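Local coordinates for protein minor fimbrium subunit Mfa5 (Porphyromonas gingivalis ATCC 33277, PDB 6TO1) that serves as an accessory subunit of the minor fimbriae, filamentous surface pili that mediate biofilm formation and adhesion to host cells and to other oral bacteria, at residues A250-D261 with H293-L302; G320-E328 with Y335-A343. One frame throughout, in Å; residues are numbered along the deposited sequence.

Contact 1: residues A250-D261 with H293-L302; sequences ADFIGETGNAND and HSSKVGRRNL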
loop_
_atom_site.group_PDB
_atom_site.type_symbol
_atom_site.label_atom_id
_atom_site.label_comp_id
_atom_site.label_asym_id
_atom_site.label_seq_id
_atom_site.Cartn_x
_atom_site.Cartn_y
_atom_site.Cartn_z
ATOM N N ALA A 250 -51.094 -2.247 -14.703
ATOM C CA ALA A 250 -49.810 -1.868 -15.276
ATOM C C ALA A 250 -48.640 -2.341 -14.428
ATOM O O ALA A 250 -47.494 -2.192 -14.842
ATOM C CB ALA A 250 -49.727 -0.354 -15.471
ATOM N N ASP A 251 -48.907 -2.914 -13.266
ATOM C CA ASP A 251 -47.875 -3.463 -12.407
ATOM C C ASP A 251 -47.552 -4.911 -12.758
ATOM O O ASP A 251 -46.793 -5.563 -12.029
ATOM C CB ASP A 251 -48.334 -3.330 -10.959
ATOM C CG ASP A 251 -48.502 -1.883 -10.536
ATOM O OD1 ASP A 251 -47.775 -1.024 -11.094
ATOM O OD2 ASP A 251 -49.328 -1.615 -9.637
ATOM N N PHE A 252 -48.118 -5.416 -13.856
ATOM C CA PHE A 252 -47.965 -6.795 -14.293
ATOM C C PHE A 252 -47.516 -6.767 -15.739
ATOM O O PHE A 252 -47.634 -5.739 -16.421
ATOM C CB PHE A 252 -49.267 -7.599 -14.140
ATOM C CG PHE A 252 -49.784 -7.608 -12.744
ATOM C CD1 PHE A 252 -49.659 -8.722 -11.957
ATOM C CD2 PHE A 252 -50.390 -6.475 -12.204
ATOM C CE1 PHE A 252 -50.115 -8.723 -10.639
ATOM C CE2 PHE A 252 -50.821 -6.447 -10.899
ATOM C CZ PHE A 252 -50.713 -7.578 -10.110
ATOM N N ILE A 253 -47.007 -7.906 -16.207
ATOM C CA ILE A 253 -46.464 -8.010 -17.553
ATOM C C ILE A 253 -46.698 -9.411 -18.078
ATOM O O ILE A 253 -46.745 -10.375 -17.321
ATOM C CB ILE A 253 -44.961 -7.634 -17.544
ATOM C CG1 ILE A 253 -44.376 -7.556 -18.956
ATOM C CG2 ILE A 253 -44.142 -8.654 -16.727
ATOM C CD1 ILE A 253 -42.943 -7.029 -18.950
ATOM N N GLY A 254 -46.827 -9.514 -19.405
ATOM C CA GLY A 254 -47.012 -10.782 -20.067
ATOM C C GLY A 254 -45.717 -11.387 -20.598
ATOM O O GLY A 254 -44.633 -10.832 -20.458
ATOM N N GLU A 255 -45.881 -12.538 -21.256
ATOM C CA GLU A 255 -44.779 -13.285 -21.850
ATOM C C GLU A 255 -43.869 -12.374 -22.662
ATOM O O GLU A 255 -44.333 -11.522 -23.430
ATOM C CB GLU A 255 -45.340 -14.416 -22.739
ATOM C CG GLU A 255 -45.953 -15.596 -21.984
ATOM C CD GLU A 255 -46.553 -16.682 -22.876
ATOM O OE1 GLU A 255 -46.839 -16.422 -24.077
ATOM O OE2 GLU A 255 -46.753 -17.802 -22.379
ATOM N N THR A 256 -42.561 -12.546 -22.468
ATOM C CA THR A 256 -41.572 -11.766 -23.184
ATOM C C THR A 256 -41.269 -12.341 -24.552
ATOM O O THR A 256 -40.698 -11.639 -25.387
ATOM C CB THR A 256 -40.239 -11.702 -22.424
ATOM O OG1 THR A 256 -39.618 -13.000 -22.391
ATOM C CG2 THR A 256 -40.451 -11.168 -20.988
ATOM N N GLY A 257 -41.586 -13.607 -24.774
ATOM C CA GLY A 257 -41.149 -14.313 -25.957
ATOM C C GLY A 257 -39.824 -15.021 -25.810
ATOM O O GLY A 257 -39.447 -15.795 -26.699
ATOM N N ASN A 258 -39.096 -14.765 -24.727
ATOM C CA ASN A 258 -37.891 -15.512 -24.387
ATOM C C ASN A 258 -38.307 -16.630 -23.449
ATOM O O ASN A 258 -38.681 -16.376 -22.298
ATOM C CB ASN A 258 -36.867 -14.583 -23.755
ATOM C CG ASN A 258 -35.696 -15.325 -23.163
ATOM O OD1 ASN A 258 -35.522 -16.528 -23.375
ATOM N ND2 ASN A 258 -34.900 -14.609 -22.395
ATOM N N ALA A 259 -38.262 -17.864 -23.945
ATOM C CA ALA A 259 -38.754 -19.020 -23.190
ATOM C C ALA A 259 -37.985 -19.247 -21.890
ATOM O O ALA A 259 -38.488 -19.933 -20.980
ATOM C CB ALA A 259 -38.671 -20.281 -24.043
ATOM N N ASN A 260 -36.805 -18.676 -21.774
ATOM C CA ASN A 260 -35.980 -18.840 -20.594
ATOM C C ASN A 260 -36.151 -17.724 -19.573
ATOM O O ASN A 260 -35.508 -17.776 -18.511
ATOM C CB ASN A 260 -34.513 -18.916 -21.005
ATOM C CG ASN A 260 -34.224 -20.102 -21.920
ATOM O OD1 ASN A 260 -34.322 -21.259 -21.506
ATOM N ND2 ASN A 260 -33.896 -19.815 -23.166
ATOM N N ASP A 261 -36.939 -16.695 -19.878
ATOM C CA ASP A 261 -37.203 -15.651 -18.897
ATOM C C ASP A 261 -38.087 -16.200 -17.777
ATOM O O ASP A 261 -39.022 -16.959 -18.039
ATOM C CB ASP A 261 -37.906 -14.457 -19.556
ATOM C CG ASP A 261 -37.871 -13.231 -18.702
ATOM O OD1 ASP A 261 -37.057 -12.322 -19.001
ATOM O OD2 ASP A 261 -38.661 -13.193 -17.703
ATOM N N HIS A 293 -51.504 -18.494 -21.756
ATOM C CA HIS A 293 -50.391 -17.765 -22.348
ATOM C C HIS A 293 -50.614 -16.259 -22.374
ATOM O O HIS A 293 -49.643 -15.502 -22.520
ATOM C CB HIS A 293 -50.122 -18.276 -23.773
ATOM C CG HIS A 293 -49.412 -19.591 -23.812
ATOM N ND1 HIS A 293 -48.134 -19.759 -23.322
ATOM C CD2 HIS A 293 -49.805 -20.804 -24.267
ATOM C CE1 HIS A 293 -47.776 -21.021 -23.462
ATOM N NE2 HIS A 293 -48.765 -21.674 -24.046
ATOM N N SER A 294 -51.854 -15.799 -22.253
ATOM C CA SER A 294 -52.158 -14.373 -22.281
ATOM C C SER A 294 -52.190 -13.735 -20.894
ATOM O O SER A 294 -52.367 -12.522 -20.790
ATOM C CB SER A 294 -53.509 -14.142 -22.969
ATOM O OG SER A 294 -53.429 -14.583 -24.317
ATOM N N SER A 295 -52.008 -14.518 -19.843
ATOM C CA SER A 295 -52.040 -13.972 -18.489
ATOM C C SER A 295 -50.854 -13.057 -18.204
ATOM O O SER A 295 -49.836 -13.063 -18.891
ATOM C CB SER A 295 -52.066 -15.110 -17.476
ATOM O OG SER A 295 -53.267 -15.851 -17.585
ATOM N N LYS A 296 -50.985 -12.282 -17.130
ATOM C CA LYS A 296 -50.020 -11.265 -16.754
ATOM C C LYS A 296 -49.504 -11.595 -15.359
ATOM O O LYS A 296 -50.272 -12.010 -14.483
ATOM C CB LYS A 296 -50.644 -9.873 -16.791
ATOM C CG LYS A 296 -51.354 -9.530 -18.123
ATOM C CD LYS A 296 -50.387 -9.335 -19.269
ATOM C CE LYS A 296 -51.130 -8.734 -20.488
ATOM N NZ LYS A 296 -50.244 -8.553 -21.665
ATOM N N VAL A 297 -48.207 -11.431 -15.172
ATOM C CA VAL A 297 -47.566 -11.718 -13.896
ATOM C C VAL A 297 -46.845 -10.485 -13.398
ATOM O O VAL A 297 -46.529 -9.561 -14.153
ATOM C CB VAL A 297 -46.600 -12.924 -13.994
ATOM C CG1 VAL A 297 -47.377 -14.165 -14.465
ATOM C CG2 VAL A 297 -45.420 -12.633 -14.922
ATOM N N GLY A 298 -46.556 -10.481 -12.098
ATOM C CA GLY A 298 -45.989 -9.288 -11.498
ATOM C C GLY A 298 -44.681 -8.888 -12.168
ATOM O O GLY A 298 -43.850 -9.733 -12.519
ATOM N N ARG A 299 -44.508 -7.582 -12.345
ATOM C CA ARG A 299 -43.271 -7.058 -12.910
ATOM C C ARG A 299 -42.103 -7.222 -11.942
ATOM O O ARG A 299 -42.279 -7.464 -10.743
ATOM C CB ARG A 299 -43.443 -5.577 -13.258
ATOM C CG ARG A 299 -44.340 -5.358 -14.465
ATOM C CD ARG A 299 -44.543 -3.884 -14.756
ATOM N NE ARG A 299 -44.994 -3.679 -16.126
ATOM C CZ ARG A 299 -44.191 -3.653 -17.191
ATOM N NH1 ARG A 299 -42.878 -3.824 -17.056
ATOM N NH2 ARG A 299 -44.714 -3.464 -18.394
ATOM N N ARG A 300 -40.886 -7.068 -12.476
ATOM C CA ARG A 300 -39.698 -7.042 -11.632
ATOM C C ARG A 300 -39.017 -5.678 -11.654
ATOM O O ARG A 300 -37.911 -5.546 -11.129
ATOM C CB ARG A 300 -38.700 -8.147 -12.021
ATOM C CG ARG A 300 -38.291 -8.171 -13.464
ATOM C CD ARG A 300 -37.195 -9.230 -13.660
ATOM N NE ARG A 300 -36.783 -9.352 -15.048
ATOM C CZ ARG A 300 -37.206 -10.299 -15.886
ATOM N NH1 ARG A 300 -38.064 -11.225 -15.483
ATOM N NH2 ARG A 300 -36.781 -10.290 -17.146
ATOM N N ASN A 301 -39.659 -4.650 -12.223
ATOM C CA ASN A 301 -39.049 -3.327 -12.292
ATOM C C ASN A 301 -39.961 -2.250 -11.741
ATOM O O ASN A 301 -39.958 -1.112 -12.215
ATOM C CB ASN A 301 -38.657 -2.989 -13.724
ATOM C CG ASN A 301 -39.866 -2.875 -14.677
ATOM O OD1 ASN A 301 -40.920 -3.478 -14.479
ATOM N ND2 ASN A 301 -39.682 -2.117 -15.741
ATOM N N LEU A 302 -40.730 -2.561 -10.699
ATOM C CA LEU A 302 -41.504 -1.525 -10.045
ATOM C C LEU A 302 -40.588 -0.605 -9.252
ATOM O O LEU A 302 -39.552 -1.037 -8.732
ATOM C CB LEU A 302 -42.531 -2.116 -9.100
ATOM C CG LEU A 302 -43.551 -3.111 -9.636
ATOM C CD1 LEU A 302 -44.442 -3.555 -8.485
ATOM C CD2 LEU A 302 -44.358 -2.441 -10.710
HETATM O O HOH W 1 -47.668 -7.256 -21.219
HETATM O O HOH W 2 -48.748 -13.291 -21.352
#

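Contact 2: residues G320-E328 with Y335-A343; sequences GVAGALVYE and YYYYFPCNA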
loop_
_atom_site.group_PDB
_atom_site.type_symbol
_atom_site.label_atom_id
_atom_site.label_comp_id
_atom_site.label_asym_id
_atom_site.label_seq_id
_atom_site.Cartn_x
_atom_site.Cartn_y
_atom_site.Cartn_z
ATOM N N GLY A 320 -56.334 -17.341 1.453
ATOM C CA GLY A 320 -55.507 -17.532 2.622
ATOM C C GLY A 320 -54.124 -18.101 2.386
ATOM O O GLY A 320 -53.433 -18.407 3.362
ATOM N N VAL A 321 -53.692 -18.275 1.134
ATOM C CA VAL A 321 -52.398 -18.890 0.849
ATOM C C VAL A 321 -51.689 -18.074 -0.232
ATOM O O VAL A 321 -52.274 -17.198 -0.866
ATOM C CB VAL A 321 -52.516 -20.369 0.404
ATOM C CG1 VAL A 321 -53.198 -21.221 1.488
ATOM C CG2 VAL A 321 -53.257 -20.491 -0.921
ATOM N N ALA A 322 -50.419 -18.403 -0.454
ATOM C CA ALA A 322 -49.614 -17.744 -1.484
ATOM C C ALA A 322 -49.110 -18.819 -2.433
ATOM O O ALA A 322 -49.799 -19.817 -2.636
ATOM C CB ALA A 322 -48.480 -16.945 -0.859
ATOM N N GLY A 323 -47.928 -18.660 -3.009
ATOM C CA GLY A 323 -47.508 -19.568 -4.058
ATOM C C GLY A 323 -46.530 -18.903 -5.015
ATOM O O GLY A 323 -46.266 -17.708 -4.942
ATOM N N ALA A 324 -45.991 -19.723 -5.927
ATOM C CA ALA A 324 -45.144 -19.207 -7.007
ATOM C C ALA A 324 -45.871 -18.155 -7.822
ATOM O O ALA A 324 -45.243 -17.212 -8.326
ATOM C CB ALA A 324 -44.694 -20.351 -7.909
ATOM N N LEU A 325 -47.193 -18.285 -7.943
ATOM C CA LEU A 325 -48.060 -17.248 -8.489
ATOM C C LEU A 325 -49.203 -17.044 -7.508
ATOM O O LEU A 325 -49.771 -18.023 -6.998
ATOM C CB LEU A 325 -48.610 -17.618 -9.854
ATOM C CG LEU A 325 -47.610 -17.638 -11.013
ATOM C CD1 LEU A 325 -48.360 -18.127 -12.250
ATOM C CD2 LEU A 325 -46.950 -16.301 -11.219
ATOM N N VAL A 326 -49.538 -15.784 -7.227
ATOM C CA VAL A 326 -50.647 -15.459 -6.335
ATOM C C VAL A 326 -51.705 -14.705 -7.134
ATOM O O VAL A 326 -51.503 -13.560 -7.565
ATOM C CB VAL A 326 -50.198 -14.657 -5.116
ATOM C CG1 VAL A 326 -51.395 -14.497 -4.117
ATOM C CG2 VAL A 326 -49.059 -15.335 -4.406
ATOM N N TYR A 327 -52.846 -15.344 -7.315
ATOM C CA TYR A 327 -53.948 -14.769 -8.066
ATOM C C TYR A 327 -54.431 -13.470 -7.440
ATOM O O TYR A 327 -54.556 -13.368 -6.219
ATOM C CB TYR A 327 -55.073 -15.814 -8.107
ATOM C CG TYR A 327 -56.316 -15.418 -8.832
ATOM C CD1 TYR A 327 -56.265 -14.880 -10.103
ATOM C CD2 TYR A 327 -57.570 -15.616 -8.238
ATOM C CE1 TYR A 327 -57.439 -14.515 -10.766
ATOM C CE2 TYR A 327 -58.729 -15.267 -8.887
ATOM C CZ TYR A 327 -58.655 -14.722 -10.151
ATOM O OH TYR A 327 -59.825 -14.386 -10.781
ATOM N N GLU A 328 -54.670 -12.466 -8.290
ATOM C CA GLU A 328 -55.203 -11.157 -7.908
ATOM C C GLU A 328 -56.636 -11.084 -8.445
ATOM O O GLU A 328 -56.852 -10.767 -9.627
ATOM C CB GLU A 328 -54.339 -10.027 -8.479
ATOM C CG GLU A 328 -54.877 -8.619 -8.250
ATOM C CD GLU A 328 -55.351 -8.377 -6.827
ATOM O OE1 GLU A 328 -54.543 -7.931 -5.975
ATOM O OE2 GLU A 328 -56.542 -8.645 -6.555
ATOM N N TYR A 335 -56.301 -12.509 -16.639
ATOM C CA TYR A 335 -55.958 -12.896 -15.278
ATOM C C TYR A 335 -54.529 -12.470 -14.952
ATOM O O TYR A 335 -53.629 -12.460 -15.817
ATOM C CB TYR A 335 -56.183 -14.379 -15.016
ATOM C CG TYR A 335 -57.568 -14.811 -15.394
ATOM C CD1 TYR A 335 -58.684 -14.093 -14.969
ATOM C CD2 TYR A 335 -57.767 -15.914 -16.205
ATOM C CE1 TYR A 335 -59.968 -14.476 -15.352
ATOM C CE2 TYR A 335 -59.051 -16.294 -16.599
ATOM C CZ TYR A 335 -60.135 -15.569 -16.170
ATOM O OH TYR A 335 -61.410 -15.977 -16.561
ATOM N N TYR A 336 -54.385 -12.008 -13.703
ATOM C CA TYR A 336 -53.211 -11.310 -13.191
ATOM C C TYR A 336 -52.741 -12.005 -11.921
ATOM O O TYR A 336 -53.560 -12.362 -11.069
ATOM C CB TYR A 336 -53.532 -9.838 -12.879
ATOM C CG TYR A 336 -53.905 -9.083 -14.106
ATOM C CD1 TYR A 336 -53.019 -8.194 -14.677
ATOM C CD2 TYR A 336 -55.130 -9.299 -14.740
ATOM C CE1 TYR A 336 -53.336 -7.512 -15.839
ATOM C CE2 TYR A 336 -55.447 -8.630 -15.904
ATOM C CZ TYR A 336 -54.562 -7.743 -16.439
ATOM O OH TYR A 336 -54.882 -7.067 -17.589
ATOM N N TYR A 337 -51.418 -12.173 -11.785
ATOM C CA TYR A 337 -50.849 -12.966 -10.702
ATOM C C TYR A 337 -49.610 -12.274 -10.175
ATOM O O TYR A 337 -48.739 -11.897 -10.969
ATOM C CB TYR A 337 -50.453 -14.377 -11.165
ATOM C CG TYR A 337 -51.602 -15.122 -11.769
ATOM C CD1 TYR A 337 -52.379 -15.972 -10.995
ATOM C CD2 TYR A 337 -51.951 -14.919 -13.084
ATOM C CE1 TYR A 337 -53.464 -16.624 -11.525
ATOM C CE2 TYR A 337 -53.038 -15.563 -13.627
ATOM C CZ TYR A 337 -53.783 -16.410 -12.840
ATOM O OH TYR A 337 -54.878 -17.041 -13.418
ATOM N N TYR A 338 -49.525 -12.108 -8.852
ATOM C CA TYR A 338 -48.256 -11.719 -8.249
ATOM C C TYR A 338 -47.258 -12.857 -8.448
ATOM O O TYR A 338 -47.615 -14.040 -8.421
ATOM C CB TYR A 338 -48.440 -11.379 -6.767
ATOM C CG TYR A 338 -49.403 -10.213 -6.547
ATOM C CD1 TYR A 338 -48.976 -8.891 -6.652
ATOM C CD2 TYR A 338 -50.747 -10.447 -6.257
ATOM C CE1 TYR A 338 -49.865 -7.838 -6.485
ATOM C CE2 TYR A 338 -51.630 -9.403 -6.046
ATOM C CZ TYR A 338 -51.196 -8.111 -6.196
ATOM O OH TYR A 338 -52.075 -7.067 -6.006
ATOM N N PHE A 339 -46.002 -12.491 -8.676
ATOM C CA PHE A 339 -44.934 -13.397 -9.079
ATOM C C PHE A 339 -43.766 -13.162 -8.132
ATOM O O PHE A 339 -42.891 -12.324 -8.402
ATOM C CB PHE A 339 -44.585 -13.133 -10.544
ATOM C CG PHE A 339 -43.507 -14.021 -11.114
ATOM C CD1 PHE A 339 -43.203 -15.254 -10.562
ATOM C CD2 PHE A 339 -42.818 -13.601 -12.227
ATOM C CE1 PHE A 339 -42.211 -16.043 -11.100
ATOM C CE2 PHE A 339 -41.829 -14.372 -12.786
ATOM C CZ PHE A 339 -41.516 -15.601 -12.219
ATOM N N PRO A 340 -43.739 -13.850 -6.986
ATOM C CA PRO A 340 -42.688 -13.551 -5.993
ATOM C C PRO A 340 -41.265 -13.649 -6.492
ATOM O O PRO A 340 -40.415 -12.883 -6.006
ATOM C CB PRO A 340 -42.986 -14.563 -4.868
ATOM C CG PRO A 340 -44.476 -14.597 -4.853
ATOM C CD PRO A 340 -44.867 -14.579 -6.351
ATOM N N CYS A 341 -40.950 -14.527 -7.453
ATOM C CA CYS A 341 -39.594 -14.552 -7.963
ATOM C C CYS A 341 -39.220 -13.203 -8.580
ATOM O O CYS A 341 -38.102 -12.715 -8.396
ATOM C CB CYS A 341 -39.412 -15.652 -9.007
ATOM S SG CYS A 341 -39.328 -17.350 -8.441
ATOM N N ASN A 342 -40.144 -12.599 -9.332
ATOM C CA ASN A 342 -39.903 -11.280 -9.908
ATOM C C ASN A 342 -39.863 -10.203 -8.827
ATOM O O ASN A 342 -39.077 -9.274 -8.920
ATOM C CB ASN A 342 -40.994 -10.945 -10.940
ATOM C CG ASN A 342 -40.502 -11.090 -12.388
ATOM O OD1 ASN A 342 -39.412 -11.608 -12.642
ATOM N ND2 ASN A 342 -41.310 -10.637 -13.314
ATOM N N ALA A 343 -40.696 -10.305 -7.785
ATOM C CA ALA A 343 -40.606 -9.326 -6.703
ATOM C C ALA A 343 -39.233 -9.364 -6.023
ATOM O O ALA A 343 -38.708 -8.324 -5.609
ATOM C CB ALA A 343 -41.702 -9.559 -5.672
HETATM O O HOH W 3 -42.573 -16.964 -7.709
HETATM O O HOH W 4 -56.823 -11.682 -12.186
#

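Contact 1: residues A250-D261 with H293-L302
His293 opens the contact by donating from ND1 to Glu255 OE2, 2.6 Å away and almost straight (174°). The carboxylate oxygen lies in the plane of the imidazole and receives the bond on its syn lone pair, although the two flat groups are turned 58° apart. Next along the segment, a water donates to His293 O and Ser295 O and accepts from Glu255 N, so that backbone polar groups are joined where the strands have not yet met. The Lys296 chain bends at its second torsion (chi2 -70°) and runs past Gly254, with CD 3.6 Å from Gly254 N; a second water accepts from both Lys296 NZ and Gly254 N. Val297 pairs with Ile253 in the antiparallel, hydrogen-bonded manner: Ile253 N to Val297 O is 2.7 Å, and Val297 N to Ile253 O 2.8 Å. At Gly298, opposite Phe252, the ring atom Phe252 CD1 rests 3.6 Å from Gly298 N. Arg299 N extends the ladder to Asp251 O, while Arg299 NE bonds Ala250 O only weakly. The Arg299 side chain crosses that of Ile253 at about a right angle, and Ile253 CB lies over one face of the guanidinium. Arg300 grips Asp261 end-on, NH2 to OD1 at 2.8 Å and NH1 to OD2 at 3.0 Å, the carboxylate and guanidinium nearly coplanar. Asp261 is also the N-cap of helix 262-272, so one carboxylate serves both a salt bridge and a helix start. Leu302 closes the segment, its CD2 against Asp251 OD1, while Asp251 OD2 is in a salt bridge with Lys306. Strand 252-253 forms one edge of a small four-stranded mixed sheet, strand 296-298 separates it from strand 336-338, and helix 262-272 receives Glu255, His293 and Arg300.

Contact 2: residues G320-E328 with Y335-A343
A beta hairpin, strand 326-327 turning back into strand 336-338, is the element built here, and the second strand runs directly into helix 340-353. Val326 and Tyr338 form its hydrogen-bonded pair, with Val326 N to Tyr338 O at 2.9 Å and Tyr338 N to Val326 O at 2.8 Å; Glu328 N adds a bond to Tyr336 O. Toward the turn, a water bridges Glu328 O and Tyr336 N. Beside Val326, the side chain of Tyr338 reaches along the hairpin to Glu328, where a turn about CB-CG (chi2 46°) folds the carboxylate round and brings OE1 within 2.6 Å of Tyr338 OH. The phenol donates to the anti lone pair of OE1, which lies at the ring edge; Arg330 forms a salt bridge with the same oxygen, a second partner that probably stabilises its negative charge. Tyr327 and Tyr337 occupy the other face. Their rings meet obliquely, planes 39° apart, with Tyr327 CD1 3.6 Å from Tyr337 CE1, and both hydroxyls are hydrogen-bonded to Asn289. Toward the helix, Leu325 CD2 packs 3.9 Å from Phe339 CD1. Pro340, the first residue of the helix, sets CD 3.3 Å from Ala324 O, and a water donates to that carbonyl while accepting from Cys341 N, linking the loop to the helix's first turn. Strand 326-327 is an outer strand of the four-stranded sheet, and strand 336-338 lies between it and strand 296-298; Leu325 and Phe339 pack against helix 262-272, while Phe339 and Cys341 also touch helix 369-378.

Contacts 1 and 2 build opposite margins of one four-stranded sheet, joined through its inner strands 296-298 and 336-338. Lys296 O and Tyr337 N lie 2.9 Å apart, a probable hydrogen bond, and Gly298 O probably accepts from Asn342 ND2, bringing helix 340-353 to the seam. Their chemistry differs with their place. Contact 1 is only partly buried and depends on charged groups and waters around a short ladder, whereas contact 2 is buried and dominated by tyrosines and apolar side chains, its one carboxylate shared between a phenol and an arginine outside the segments. Helix 262-272 is shared: it receives polar side chains from contact 1 and Leu325 and Phe339 from contact 2.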